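Local coordinates for protein cyclic UMP-AMP synthase (Rhodothermus marinus SG0.5JP17-172, PDB 6E0K) that synthesises the cyclic dinucleotide 3',3'-cUAMP from UTP and ATP, a second messenger of a CBASS system that defends bacteria against phage, at residues R28-R33 against T104-A109; Y136-P141 against V165-L170; S212-C217 against D257-E262. All coordinates share one frame; numbering follows the deposited sequence.

Contact 1: R28-R33 against T104-A109; sequences RAALDR and TDYYGA
Ala-30 and Tyr-106 form the tight part of this helix-to-helix contact. The methyl of Ala-30 sits 3.5 Å (CB) from Tyr-106 CG, and Ala-30 CA lies over one face of that ring, displaced toward its rim. Backbones come close here, with the CA atoms of Ala-30 and Tyr-106 5.5 Å apart, a spacing that the small alanine permits. The same methyl also meets the second tyrosine, CB lying 3.8 Å from Tyr-107 CE2. Tyr-106 places its ring against the helix by setting CG anti to the backbone N (chi1 -178°).

Ala-30 is buried, whereas the Tyr-106 ring and Arg-33 face solvent; there Arg-33 CD comes 3.6 Å from Tyr-106 CD1. The guanidinium is turned 67° from the ring plane, so the two do not stack flat. Instead NH1 donates to Ala-29 O at 2.9 Å, a bent bond (146° at the hydrogen) that approaches from above the carbonyl plane.

No hydrogen bond crosses between 28-33 and 104-109: Arg-33 NH1 is held within its own segment by Ala-29 O, and Tyr-107 OH by Ser-26 OG. Both segments lie within the nucleotidyltransferase region, and van der Waals packing joins their helices here.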
loop_
_atom_site.group_PDB
_atom_site.type_symbol
_atom_site.label_atom_id
_atom_site.label_comp_id
_atom_site.label_asym_id
_atom_site.label_seq_id
_atom_site.Cartn_x
_atom_site.Cartn_y
_atom_site.Cartn_z
ATOM N N ARG A 28 19.038 -0.685 -3.742
ATOM C CA ARG A 28 19.409 -1.606 -4.814
ATOM C C ARG A 28 20.919 -1.681 -4.965
ATOM O O ARG A 28 21.486 -2.767 -5.134
ATOM C CB ARG A 28 18.757 -1.150 -6.121
ATOM C CG ARG A 28 19.119 -1.981 -7.333
ATOM C CD ARG A 28 18.363 -1.447 -8.546
ATOM N NE ARG A 28 16.972 -1.898 -8.544
ATOM C CZ ARG A 28 15.979 -1.268 -9.163
ATOM N NH1 ARG A 28 16.219 -0.144 -9.830
ATOM N NH2 ARG A 28 14.746 -1.758 -9.109
ATOM N N ALA A 29 21.594 -0.533 -4.902
ATOM C CA ALA A 29 23.039 -0.528 -5.052
ATOM C C ALA A 29 23.725 -1.247 -3.896
ATOM O O ALA A 29 24.741 -1.922 -4.092
ATOM C CB ALA A 29 23.530 0.921 -5.166
ATOM N N ALA A 30 23.185 -1.113 -2.681
ATOM C CA ALA A 30 23.733 -1.840 -1.540
ATOM C C ALA A 30 23.660 -3.345 -1.775
ATOM O O ALA A 30 24.625 -4.081 -1.532
ATOM C CB ALA A 30 22.978 -1.451 -0.266
ATOM N N LEU A 31 22.521 -3.822 -2.269
ATOM C CA LEU A 31 22.373 -5.261 -2.463
ATOM C C LEU A 31 23.197 -5.763 -3.644
ATOM O O LEU A 31 23.627 -6.927 -3.647
ATOM C CB LEU A 31 20.899 -5.613 -2.629
ATOM C CG LEU A 31 20.005 -5.202 -1.451
ATOM C CD1 LEU A 31 18.641 -5.832 -1.573
ATOM C CD2 LEU A 31 20.617 -5.576 -0.120
ATOM N N ASP A 32 23.448 -4.905 -4.639
ATOM C CA ASP A 32 24.291 -5.302 -5.766
ATOM C C ASP A 32 25.711 -5.626 -5.326
ATOM O O ASP A 32 26.410 -6.395 -6.001
ATOM C CB ASP A 32 24.337 -4.196 -6.825
ATOM C CG ASP A 32 23.109 -4.172 -7.709
ATOM O OD1 ASP A 32 22.457 -5.221 -7.861
ATOM O OD2 ASP A 32 22.806 -3.104 -8.279
ATOM N N ARG A 33 26.168 -5.045 -4.218
ATOM C CA ARG A 33 27.537 -5.277 -3.769
ATOM C C ARG A 33 27.724 -6.585 -3.007
ATOM O O ARG A 33 28.870 -6.998 -2.796
ATOM C CB ARG A 33 27.992 -4.090 -2.923
ATOM C CG ARG A 33 28.224 -2.873 -3.797
ATOM C CD ARG A 33 28.191 -1.551 -3.076
ATOM N NE ARG A 33 28.733 -0.523 -3.960
ATOM C CZ ARG A 33 28.114 -0.066 -5.046
ATOM N NH1 ARG A 33 26.913 -0.536 -5.392
ATOM N NH2 ARG A 33 28.708 0.855 -5.797
ATOM N N THR A 104 23.976 -3.724 6.199
ATOM C CA THR A 104 24.935 -3.289 7.206
ATOM C C THR A 104 26.318 -3.064 6.601
ATOM O O THR A 104 27.008 -2.101 6.958
ATOM C CB THR A 104 24.997 -4.329 8.327
ATOM O OG1 THR A 104 23.685 -4.487 8.897
ATOM C CG2 THR A 104 25.970 -3.896 9.407
ATOM N N ASP A 105 26.742 -3.943 5.689
ATOM C CA ASP A 105 28.048 -3.768 5.054
ATOM C C ASP A 105 28.108 -2.445 4.308
ATOM O O ASP A 105 29.136 -1.759 4.318
ATOM C CB ASP A 105 28.339 -4.904 4.067
ATOM C CG ASP A 105 28.642 -6.238 4.741
ATOM O OD1 ASP A 105 28.965 -6.275 5.950
ATOM O OD2 ASP A 105 28.572 -7.268 4.029
ATOM N N TYR A 106 27.012 -2.074 3.650
ATOM C CA TYR A 106 27.039 -0.891 2.801
ATOM C C TYR A 106 26.856 0.400 3.604
ATOM O O TYR A 106 27.636 1.347 3.447
ATOM C CB TYR A 106 25.978 -1.016 1.709
ATOM C CG TYR A 106 25.967 0.159 0.762
ATOM C CD1 TYR A 106 26.870 0.232 -0.289
ATOM C CD2 TYR A 106 25.057 1.188 0.930
ATOM C CE1 TYR A 106 26.868 1.313 -1.151
ATOM C CE2 TYR A 106 25.039 2.263 0.078
ATOM C CZ TYR A 106 25.947 2.323 -0.962
ATOM O OH TYR A 106 25.910 3.413 -1.806
ATOM N N TYR A 107 25.836 0.463 4.468
ATOM C CA TYR A 107 25.512 1.697 5.180
ATOM C C TYR A 107 26.201 1.825 6.532
ATOM O O TYR A 107 26.318 2.950 7.041
ATOM C CB TYR A 107 24.006 1.810 5.418
ATOM C CG TYR A 107 23.186 1.888 4.161
ATOM C CD1 TYR A 107 23.083 3.083 3.459
ATOM C CD2 TYR A 107 22.487 0.767 3.684
ATOM C CE1 TYR A 107 22.323 3.163 2.300
ATOM C CE2 TYR A 107 21.744 0.834 2.528
ATOM C CZ TYR A 107 21.657 2.036 1.841
ATOM O OH TYR A 107 20.907 2.102 0.685
ATOM N N GLY A 108 26.641 0.720 7.120
ATOM C CA GLY A 108 27.183 0.706 8.463
ATOM C C GLY A 108 26.145 0.275 9.483
ATOM O O GLY A 108 24.947 0.546 9.346
ATOM N N ALA A 109 26.613 -0.400 10.540
ATOM C CA ALA A 109 25.706 -0.924 11.553
ATOM C C ALA A 109 24.823 0.163 12.160
ATOM O O ALA A 109 23.663 -0.100 12.496
ATOM C CB ALA A 109 26.503 -1.631 12.652
#

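Contact 2: Y136-P141 against V165-L170; sequences YRKYPP and VNYPKL
The Tyr-136 ring receives Val-165 on one face: CG2 stands 3.9 Å from the ring centroid and only 6° off the normal, the geometry of a CH-pi contact over the middle of the ring. The other methyl, CG1, reaches the CD2 side, 3.6 Å from Tyr-136 CD2. The second flat group, the Tyr-167 ring, meets the contact mainly through its hydroxyl end. Tyr-167 OH approaches the Tyr-136 ring obliquely, 4.1 Å from Tyr-136 CE2, and Lys-138 lies across that hydroxyl end.

Both methyls of Val-165 can take part because a chi1 of 178° turns CG1 away from the backbone N and keeps CG2 beside it, directing the pair of branches at the tyrosine. Lys-138 meets Tyr-167 at about a right angle. A bend at chi3 (58°) brings its CE to 3.3 Å from Tyr-167 OH, marginally closer than Lys-138 NZ, which is 3.5 Å from the same oxygen. NZ also has a hydrogen bond with Gln-256 OE1.

No hydrogen bond joins 136-141 to 165-170. Their strands do not pair directly: strand 127-138 and strand 162-166 both pair antiparallel with strand 150-157, which holds Tyr-136 through Gly-152, Lys-138 through Ile-150 and Asn-166 through Met-153. Side chains thus meet across an intervening strand, and the short 7.3 Å between the CA atoms of Tyr-136 and Val-165 suggests that the sheet is curled here. Asn-166, next to Val-165, belongs to the UTP site, and Tyr-167 is the N-cap residue of helix 168-181, so the contact lies where the sheet of the nucleotidyltransferase fold passes into that helix.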
loop_
_atom_site.group_PDB
_atom_site.type_symbol
_atom_site.label_atom_id
_atom_site.label_comp_id
_atom_site.label_asym_id
_atom_site.label_seq_id
_atom_site.Cartn_x
_atom_site.Cartn_y
_atom_site.Cartn_z
ATOM N N TYR A 136 5.594 -15.627 -3.040
ATOM C CA TYR A 136 4.528 -16.520 -2.605
ATOM C C TYR A 136 3.646 -16.823 -3.807
ATOM O O TYR A 136 3.260 -15.907 -4.537
ATOM C CB TYR A 136 3.692 -15.883 -1.489
ATOM C CG TYR A 136 2.613 -16.805 -0.970
ATOM C CD1 TYR A 136 2.896 -17.735 0.015
ATOM C CD2 TYR A 136 1.317 -16.751 -1.475
ATOM C CE1 TYR A 136 1.903 -18.593 0.508
ATOM C CE2 TYR A 136 0.334 -17.594 -1.003
ATOM C CZ TYR A 136 0.627 -18.512 -0.012
ATOM O OH TYR A 136 -0.364 -19.337 0.452
ATOM N N ARG A 137 3.355 -18.099 -4.031
ATOM C CA ARG A 137 2.479 -18.514 -5.119
ATOM C C ARG A 137 1.202 -19.092 -4.533
ATOM O O ARG A 137 1.239 -20.112 -3.834
ATOM C CB ARG A 137 3.165 -19.555 -6.007
ATOM C CG ARG A 137 4.396 -19.023 -6.730
ATOM C CD ARG A 137 4.899 -20.060 -7.729
ATOM N NE ARG A 137 6.157 -19.657 -8.351
ATOM C CZ ARG A 137 6.790 -20.374 -9.273
ATOM N NH1 ARG A 137 6.286 -21.531 -9.686
ATOM N NH2 ARG A 137 7.937 -19.929 -9.782
ATOM N N LYS A 138 0.072 -18.464 -4.851
ATOM C CA LYS A 138 -1.232 -18.969 -4.462
ATOM C C LYS A 138 -1.788 -19.757 -5.639
ATOM O O LYS A 138 -2.160 -19.178 -6.667
ATOM C CB LYS A 138 -2.163 -17.826 -4.064
ATOM C CG LYS A 138 -3.541 -18.318 -3.650
ATOM C CD LYS A 138 -4.364 -17.202 -3.018
ATOM C CE LYS A 138 -4.529 -16.019 -3.957
ATOM N NZ LYS A 138 -5.461 -15.006 -3.358
ATOM N N TYR A 139 -1.815 -21.089 -5.495
ATOM C CA TYR A 139 -2.268 -22.000 -6.526
ATOM C C TYR A 139 -3.715 -22.398 -6.292
ATOM O O TYR A 139 -4.174 -22.459 -5.146
ATOM C CB TYR A 139 -1.421 -23.275 -6.541
ATOM C CG TYR A 139 -0.065 -23.153 -7.205
ATOM C CD1 TYR A 139 1.056 -22.756 -6.481
ATOM C CD2 TYR A 139 0.102 -23.504 -8.540
ATOM C CE1 TYR A 139 2.305 -22.682 -7.086
ATOM C CE2 TYR A 139 1.345 -23.414 -9.155
ATOM C CZ TYR A 139 2.440 -23.021 -8.414
ATOM O OH TYR A 139 3.673 -22.951 -9.024
ATOM N N PRO A 140 -4.418 -22.723 -7.369
ATOM C CA PRO A 140 -5.784 -23.227 -7.255
ATOM C C PRO A 140 -5.808 -24.677 -6.806
ATOM O O PRO A 140 -4.791 -25.383 -6.886
ATOM C CB PRO A 140 -6.319 -23.087 -8.687
ATOM C CG PRO A 140 -5.115 -23.235 -9.531
ATOM C CD PRO A 140 -4.017 -22.545 -8.774
ATOM N N PRO A 141 -6.961 -25.157 -6.350
ATOM C CA PRO A 141 -7.080 -26.555 -5.910
ATOM C C PRO A 141 -6.925 -27.558 -7.045
ATOM O O PRO A 141 -7.085 -27.244 -8.228
ATOM C CB PRO A 141 -8.499 -26.624 -5.332
ATOM C CG PRO A 141 -8.810 -25.211 -4.930
ATOM C CD PRO A 141 -8.078 -24.313 -5.887
ATOM N N VAL A 165 1.047 -12.693 3.996
ATOM C CA VAL A 165 1.097 -12.725 2.537
ATOM C C VAL A 165 0.537 -11.415 2.007
ATOM O O VAL A 165 -0.579 -11.025 2.369
ATOM C CB VAL A 165 0.318 -13.920 1.969
ATOM C CG1 VAL A 165 0.352 -13.882 0.447
ATOM C CG2 VAL A 165 0.900 -15.239 2.505
ATOM N N ASN A 166 1.318 -10.730 1.169
ATOM C CA ASN A 166 0.881 -9.495 0.537
ATOM C C ASN A 166 1.023 -9.610 -0.974
ATOM O O ASN A 166 1.739 -10.470 -1.493
ATOM C CB ASN A 166 1.689 -8.284 1.027
ATOM C CG ASN A 166 1.423 -7.936 2.482
ATOM O OD1 ASN A 166 0.434 -8.362 3.086
ATOM N ND2 ASN A 166 2.314 -7.143 3.049
ATOM N N TYR A 167 0.360 -8.698 -1.683
ATOM C CA TYR A 167 0.351 -8.691 -3.145
ATOM C C TYR A 167 0.619 -7.289 -3.685
ATOM O O TYR A 167 -0.193 -6.736 -4.435
ATOM C CB TYR A 167 -0.983 -9.213 -3.666
ATOM C CG TYR A 167 -1.320 -10.619 -3.220
ATOM C CD1 TYR A 167 -2.012 -10.856 -2.038
ATOM C CD2 TYR A 167 -0.936 -11.704 -3.995
ATOM C CE1 TYR A 167 -2.316 -12.183 -1.645
ATOM C CE2 TYR A 167 -1.236 -13.003 -3.622
ATOM C CZ TYR A 167 -1.914 -13.235 -2.452
ATOM O OH TYR A 167 -2.191 -14.548 -2.096
ATOM N N PRO A 168 1.758 -6.690 -3.336
ATOM C CA PRO A 168 1.996 -5.294 -3.746
ATOM C C PRO A 168 2.066 -5.095 -5.250
ATOM O O PRO A 168 1.666 -4.027 -5.745
ATOM C CB PRO A 168 3.333 -4.956 -3.072
ATOM C CG PRO A 168 4.028 -6.287 -2.942
ATOM C CD PRO A 168 2.928 -7.270 -2.642
ATOM N N LYS A 169 2.568 -6.078 -6.004
ATOM C CA LYS A 169 2.628 -5.904 -7.450
ATOM C C LYS A 169 1.232 -5.819 -8.052
ATOM O O LYS A 169 1.004 -5.042 -8.986
ATOM C CB LYS A 169 3.409 -7.046 -8.091
ATOM C CG LYS A 169 4.849 -7.127 -7.635
ATOM C CD LYS A 169 5.547 -8.256 -8.351
ATOM C CE LYS A 169 7.019 -8.324 -7.962
ATOM N NZ LYS A 169 7.698 -9.479 -8.620
ATOM N N LEU A 170 0.293 -6.627 -7.549
ATOM C CA LEU A 170 -1.074 -6.562 -8.053
ATOM C C LEU A 170 -1.767 -5.288 -7.601
ATOM O O LEU A 170 -2.545 -4.699 -8.363
ATOM C CB LEU A 170 -1.877 -7.776 -7.595
ATOM C CG LEU A 170 -1.410 -9.075 -8.233
ATOM C CD1 LEU A 170 -2.230 -10.221 -7.672
ATOM C CD2 LEU A 170 -1.552 -8.985 -9.731
#

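Contact 3: S212-C217 against D257-E262; sequences SYFLEC and DDLFGE
Leu-259 makes the apolar centre of the contact by inserting its two methyls against one side of helix 212-220. Its CD1 is 3.7 Å from Cys-217 CB and 3.9 Å from Phe-214 CD1, touching residues three apart on the helix; CD2 lies 4.0 Å from Cys-217 CB. The leucine branches toward this surface and meets the Phe-214 ring obliquely.

Beside it runs a polar, water-mediated link. Tyr-213 OH and Asp-257 OD2 are 4.3 Å apart, and one water joins them, 2.6 Å from Tyr-213 OH and donating to Asp-257 OD2 at 2.7 Å. Asn-254 ND2 also bonds to Asp-257 OD2, so this carboxylate oxygen accepts from both the water and the amide.

The helix side of this first shell is packed within itself: Cys-217 SG lies over one face of the Tyr-213 ring, 3.6 Å above its plane and off toward the rim, while Phe-214 CE1 is at the edge of the same ring. In the second shell, His-171 meets the Tyr-213 ring, and Phe-250 is hydrogen-bonded with the Leu-259 backbone. Trp-267 braces both sides, stacking with Phe-214 and bonding to the backbone of Leu-259.

Ser-212, in the first turn of the helix, belongs to the ATP site. Helix 212-220 packs through Leu-215 on helices 186-202 and 269-285, whereas 257-262 is part of the loop connecting helix 231-244 to helix 269-285. The contact therefore lays that loop against the helical part of the enzyme.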
loop_
_atom_site.group_PDB
_atom_site.type_symbol
_atom_site.label_atom_id
_atom_site.label_comp_id
_atom_site.label_asym_id
_atom_site.label_seq_id
_atom_site.Cartn_x
_atom_site.Cartn_y
_atom_site.Cartn_z
ATOM N N SER A 212 -3.969 5.415 4.920
ATOM C CA SER A 212 -3.766 5.597 3.484
ATOM C C SER A 212 -4.106 4.344 2.685
ATOM O O SER A 212 -4.807 4.410 1.669
ATOM C CB SER A 212 -2.321 6.007 3.207
ATOM O OG SER A 212 -2.076 7.318 3.700
ATOM N N TYR A 213 -3.606 3.193 3.114
ATOM C CA TYR A 213 -3.854 1.986 2.337
ATOM C C TYR A 213 -5.345 1.667 2.275
ATOM O O TYR A 213 -5.879 1.352 1.204
ATOM C CB TYR A 213 -3.060 0.824 2.933
ATOM C CG TYR A 213 -3.383 -0.519 2.327
ATOM C CD1 TYR A 213 -2.859 -0.881 1.093
ATOM C CD2 TYR A 213 -4.196 -1.423 2.994
ATOM C CE1 TYR A 213 -3.127 -2.118 0.539
ATOM C CE2 TYR A 213 -4.486 -2.670 2.441
ATOM C CZ TYR A 213 -3.947 -3.002 1.204
ATOM O OH TYR A 213 -4.213 -4.236 0.640
ATOM N N PHE A 214 -6.038 1.752 3.418
ATOM C CA PHE A 214 -7.476 1.482 3.438
ATOM C C PHE A 214 -8.240 2.486 2.586
ATOM O O PHE A 214 -9.233 2.137 1.930
ATOM C CB PHE A 214 -8.000 1.515 4.874
ATOM C CG PHE A 214 -7.504 0.394 5.743
ATOM C CD1 PHE A 214 -7.152 -0.830 5.200
ATOM C CD2 PHE A 214 -7.400 0.576 7.115
ATOM C CE1 PHE A 214 -6.705 -1.862 6.014
ATOM C CE2 PHE A 214 -6.949 -0.441 7.935
ATOM C CZ PHE A 214 -6.603 -1.665 7.382
ATOM N N LEU A 215 -7.789 3.744 2.575
ATOM C CA LEU A 215 -8.473 4.757 1.775
ATOM C C LEU A 215 -8.308 4.473 0.288
ATOM O O LEU A 215 -9.271 4.602 -0.478
ATOM C CB LEU A 215 -7.948 6.152 2.133
ATOM C CG LEU A 215 -8.540 7.310 1.339
ATOM C CD1 LEU A 215 -10.046 7.349 1.490
ATOM C CD2 LEU A 215 -7.896 8.612 1.804
ATOM N N GLU A 216 -7.103 4.065 -0.137
ATOM C CA GLU A 216 -6.900 3.672 -1.533
ATOM C C GLU A 216 -7.810 2.515 -1.907
ATOM O O GLU A 216 -8.461 2.532 -2.960
ATOM C CB GLU A 216 -5.435 3.291 -1.787
ATOM C CG GLU A 216 -4.498 4.477 -1.747
ATOM C CD GLU A 216 -3.102 4.197 -2.308
ATOM O OE1 GLU A 216 -2.861 3.174 -3.012
ATOM O OE2 GLU A 216 -2.223 5.021 -2.010
ATOM N N CYS A 217 -7.873 1.496 -1.046
ATOM C CA CYS A 217 -8.733 0.352 -1.325
ATOM C C CYS A 217 -10.199 0.761 -1.390
ATOM O O CYS A 217 -10.948 0.264 -2.237
ATOM C CB CYS A 217 -8.530 -0.738 -0.266
ATOM S SG CYS A 217 -6.908 -1.550 -0.333
ATOM N N ASP A 257 -7.666 -9.665 -1.224
ATOM C CA ASP A 257 -8.102 -9.556 0.160
ATOM C C ASP A 257 -9.441 -8.841 0.256
ATOM O O ASP A 257 -9.786 -8.011 -0.590
ATOM C CB ASP A 257 -7.094 -8.767 1.004
ATOM C CG ASP A 257 -5.683 -9.336 0.950
ATOM O OD1 ASP A 257 -5.517 -10.572 0.916
ATOM O OD2 ASP A 257 -4.740 -8.514 0.972
ATOM N N ASP A 258 -10.182 -9.154 1.318
ATOM C CA ASP A 258 -11.337 -8.351 1.691
ATOM C C ASP A 258 -10.886 -7.088 2.406
ATOM O O ASP A 258 -9.979 -7.121 3.244
ATOM C CB ASP A 258 -12.284 -9.125 2.600
ATOM C CG ASP A 258 -13.051 -10.196 1.869
ATOM O OD1 ASP A 258 -13.076 -10.172 0.621
ATOM O OD2 ASP A 258 -13.647 -11.051 2.552
ATOM N N LEU A 259 -11.546 -5.976 2.094
ATOM C CA LEU A 259 -11.195 -4.722 2.746
ATOM C C LEU A 259 -11.699 -4.685 4.185
ATOM O O LEU A 259 -11.036 -4.122 5.064
ATOM C CB LEU A 259 -11.754 -3.540 1.950
ATOM C CG LEU A 259 -11.550 -2.151 2.565
ATOM C CD1 LEU A 259 -10.072 -1.914 2.869
ATOM C CD2 LEU A 259 -12.068 -1.105 1.613
ATOM N N PHE A 260 -12.861 -5.277 4.447
ATOM C CA PHE A 260 -13.518 -5.179 5.743
ATOM C C PHE A 260 -13.572 -6.532 6.438
ATOM O O PHE A 260 -13.886 -7.553 5.816
ATOM C CB PHE A 260 -14.932 -4.617 5.590
ATOM C CG PHE A 260 -14.954 -3.246 5.005
ATOM C CD1 PHE A 260 -14.407 -2.186 5.706
ATOM C CD2 PHE A 260 -15.496 -3.008 3.747
ATOM C CE1 PHE A 260 -14.398 -0.927 5.171
ATOM C CE2 PHE A 260 -15.492 -1.740 3.207
ATOM C CZ PHE A 260 -14.942 -0.694 3.925
ATOM N N GLY A 261 -13.285 -6.525 7.732
ATOM C CA GLY A 261 -13.299 -7.757 8.495
ATOM C C GLY A 261 -12.790 -7.519 9.896
ATOM O O GLY A 261 -12.568 -6.379 10.311
ATOM N N GLU A 262 -12.596 -8.620 10.622
ATOM C CA GLU A 262 -12.263 -8.552 12.038
ATOM C C GLU A 262 -10.768 -8.498 12.320
ATOM O O GLU A 262 -10.383 -8.195 13.454
ATOM C CB GLU A 262 -12.873 -9.744 12.776
ATOM C CG GLU A 262 -14.367 -9.624 12.921
ATOM C CD GLU A 262 -14.777 -8.227 13.340
ATOM O OE1 GLU A 262 -14.292 -7.755 14.392
ATOM O OE2 GLU A 262 -15.564 -7.591 12.605
HETATM O O HOH W 1 -4.957 -6.119 2.269
#

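Along the chain from the N terminus, the three contacts follow in series, with none nested in or crossing another. Contact 1 closes a span of 70 residues, bringing helix 18-32 onto helix 92-107. Contact 2 then closes a shorter excursion of 23 residues, rich in strand, and links strand 127-138 to the end of strand 162-166 and the start of helix 168-181. Contact 3 closes the 39 residues between 212-217 and 257-262, setting helix 212-220 against the loop before helix 269-285. Contact 1 stands apart, its centre 29 Å from that of contact 2 and 34 Å from that of contact 3. The centres of contacts 2 and 3 are 17 Å apart, and their nearest atoms are about 4 Å apart.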